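Long-range contact in probable sulfate-binding lipoprotein SubI (Mycobacterium tuberculosis, PDB 6DDN), which probably binds sulfate outside the cell membrane and hands it on for uptake: residues 140-145 against 232-237. Residues are numbered along the deposited sequence; the frame is centred on the assembly and turned at random.
Sequences SVVTFV and VLISYE. With SO4 (sulfate ion), chain C.
Val145 and Leu233, then Thr143 and Ser235, form hydrogen-bonded antiparallel pairs that join strands 138-147 and 232-236, whose local axes run at 151°. Each of these pairs exchanges two backbone bonds; Thr143 N reaches Ser235 O at 3.0 Å. In the Val145 pair the donors are tilted out of the carbonyl planes. Past the last pair Glu237 N, in the first turn of helix 237-245, still donates to Val141 O at 3.0 Å, with a more bent N-H...O angle of 136°.

Val145 and Leu233 run alongside one another, Leu233 CD2 lying 3.8 Å from Val145 CB, and both pack on Phe225 of helix 218-227. On the face that carries Phe144 and Ile234, Ile234 CG2 meets Val142 CG1 obliquely at 3.5 Å. Val232 CG2 touches Phe144 CB and slants toward its ring, which stacks edge-to-face with Trp157. At the helix end a water accepts from Ser140 OG and donates to Glu237 OE1 at 2.8 Å; that carboxylate also pairs with Arg299.

Tyr236, the N-cap residue, turns CG anti to its carbonyl carbon (chi1 -48°), leading the ring away from strand 138-147. Its OH donates to sulfate O2 at 2.8 Å, the oxygen lying near the ring plane, and also bonds Ser110. The sulfate is also hydrogen-bonded by Ser175 OG and by the backbone N of Ala60, Ser177 and Gly218. The pairing is consistent with holding in place the backbone from which the phenol projects, and the donors named here are neutral hydroxyl and backbone N-H groups, consistent with recognition of a fully ionised sulfate.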
loop_
_atom_site.group_PDB
_atom_site.type_symbol
_atom_site.label_atom_id
_atom_site.label_comp_id
_atom_site.label_asym_id
_atom_site.label_seq_id
_atom_site.Cartn_x
_atom_site.Cartn_y
_atom_site.Cartn_z
ATOM N N SER A 140 0.697 -1.897 -5.921
ATOM C CA SER A 140 1.919 -2.669 -5.743
ATOM C C SER A 140 1.543 -4.138 -5.595
ATOM O O SER A 140 0.411 -4.539 -5.883
ATOM C CB SER A 140 2.713 -2.160 -4.534
ATOM O OG SER A 140 4.025 -2.694 -4.518
ATOM N N VAL A 141 2.504 -4.946 -5.152
ATOM C CA VAL A 141 2.266 -6.338 -4.802
ATOM C C VAL A 141 2.967 -6.623 -3.483
ATOM O O VAL A 141 3.942 -5.959 -3.117
ATOM C CB VAL A 141 2.760 -7.317 -5.891
ATOM C CG1 VAL A 141 1.931 -7.178 -7.152
ATOM C CG2 VAL A 141 4.234 -7.079 -6.185
ATOM N N VAL A 142 2.459 -7.621 -2.763
ATOM C CA VAL A 142 3.109 -8.055 -1.536
ATOM C C VAL A 142 4.407 -8.771 -1.883
ATOM O O VAL A 142 4.455 -9.603 -2.799
ATOM C CB VAL A 142 2.163 -8.956 -0.725
ATOM C CG1 VAL A 142 2.854 -9.456 0.524
ATOM C CG2 VAL A 142 0.891 -8.203 -0.371
ATOM N N THR A 143 5.473 -8.444 -1.157
ATOM C CA THR A 143 6.782 -9.025 -1.410
ATOM C C THR A 143 7.480 -9.311 -0.089
ATOM O O THR A 143 7.116 -8.774 0.960
ATOM C CB THR A 143 7.648 -8.099 -2.275
ATOM O OG1 THR A 143 8.860 -8.771 -2.636
ATOM C CG2 THR A 143 7.984 -6.827 -1.515
ATOM N N PHE A 144 8.488 -10.181 -0.152
ATOM C CA PHE A 144 9.340 -10.483 0.994
ATOM C C PHE A 144 10.553 -9.566 0.945
ATOM O O PHE A 144 11.401 -9.709 0.062
ATOM C CB PHE A 144 9.806 -11.937 0.979
ATOM C CG PHE A 144 8.702 -12.947 1.090
ATOM C CD1 PHE A 144 7.559 -12.678 1.818
ATOM C CD2 PHE A 144 8.829 -14.186 0.480
ATOM C CE1 PHE A 144 6.553 -13.622 1.922
ATOM C CE2 PHE A 144 7.827 -15.133 0.580
ATOM C CZ PHE A 144 6.687 -14.851 1.302
ATOM N N VAL A 145 10.655 -8.639 1.886
ATOM C CA VAL A 145 11.921 -7.941 2.066
ATOM C C VAL A 145 12.865 -8.864 2.817
ATOM O O VAL A 145 12.489 -9.499 3.810
ATOM C CB VAL A 145 11.736 -6.601 2.796
ATOM C CG1 VAL A 145 13.078 -5.901 2.933
ATOM C CG2 VAL A 145 10.776 -5.721 2.031
ATOM N N VAL A 232 12.647 -11.807 7.729
ATOM C CA VAL A 232 11.929 -11.445 6.514
ATOM C C VAL A 232 10.846 -10.442 6.883
ATOM O O VAL A 232 10.110 -10.642 7.855
ATOM C CB VAL A 232 11.323 -12.678 5.814
ATOM C CG1 VAL A 232 10.596 -13.557 6.819
ATOM C CG2 VAL A 232 10.392 -12.255 4.685
ATOM N N LEU A 233 10.764 -9.357 6.122
ATOM C CA LEU A 233 9.766 -8.317 6.326
ATOM C C LEU A 233 8.783 -8.351 5.165
ATOM O O LEU A 233 9.170 -8.132 4.011
ATOM C CB LEU A 233 10.427 -6.941 6.434
ATOM C CG LEU A 233 9.565 -5.731 6.066
ATOM C CD1 LEU A 233 8.581 -5.417 7.180
ATOM C CD2 LEU A 233 10.431 -4.522 5.750
ATOM N N ILE A 234 7.521 -8.641 5.465
ATOM C CA ILE A 234 6.469 -8.560 4.459
ATOM C C ILE A 234 6.121 -7.094 4.249
ATOM O O ILE A 234 5.823 -6.373 5.208
ATOM C CB ILE A 234 5.237 -9.372 4.884
ATOM C CG1 ILE A 234 5.657 -10.644 5.619
ATOM C CG2 ILE A 234 4.403 -9.731 3.675
ATOM C CD1 ILE A 234 4.499 -11.574 5.924
ATOM N N SER A 235 6.167 -6.644 2.998
ATOM C CA SER A 235 6.075 -5.217 2.719
ATOM C C SER A 235 5.595 -5.012 1.291
ATOM O O SER A 235 5.460 -5.962 0.515
ATOM C CB SER A 235 7.427 -4.532 2.941
ATOM O OG SER A 235 7.328 -3.132 2.757
ATOM N N TYR A 236 5.329 -3.751 0.958
ATOM C CA TYR A 236 5.036 -3.391 -0.420
ATOM C C TYR A 236 6.280 -3.566 -1.283
ATOM O O TYR A 236 7.412 -3.416 -0.818
ATOM C CB TYR A 236 4.565 -1.937 -0.534
ATOM C CG TYR A 236 3.489 -1.488 0.431
ATOM C CD1 TYR A 236 3.796 -1.158 1.744
ATOM C CD2 TYR A 236 2.173 -1.347 0.012
ATOM C CE1 TYR A 236 2.817 -0.729 2.619
ATOM C CE2 TYR A 236 1.187 -0.919 0.881
ATOM C CZ TYR A 236 1.516 -0.611 2.183
ATOM O OH TYR A 236 0.539 -0.183 3.051
ATOM N N GLU A 237 6.056 -3.877 -2.559
ATOM C CA GLU A 237 7.161 -3.886 -3.510
ATOM C C GLU A 237 7.753 -2.493 -3.680
ATOM O O GLU A 237 8.963 -2.353 -3.887
ATOM C CB GLU A 237 6.683 -4.438 -4.853
ATOM C CG GLU A 237 7.777 -4.683 -5.872
ATOM C CD GLU A 237 7.225 -4.813 -7.279
ATOM O OE1 GLU A 237 6.260 -4.091 -7.609
ATOM O OE2 GLU A 237 7.754 -5.639 -8.052
HETATM S S SO4 C . 0.601 1.499 6.160
HETATM O O1 SO4 C . 0.267 2.906 6.359
HETATM O O2 SO4 C . 1.594 1.386 5.094
HETATM O O3 SO4 C . 1.150 0.939 7.391
HETATM O O4 SO4 C . -0.604 0.764 5.792
HETATM O O HOH W 1 5.290 -1.616 -6.703
#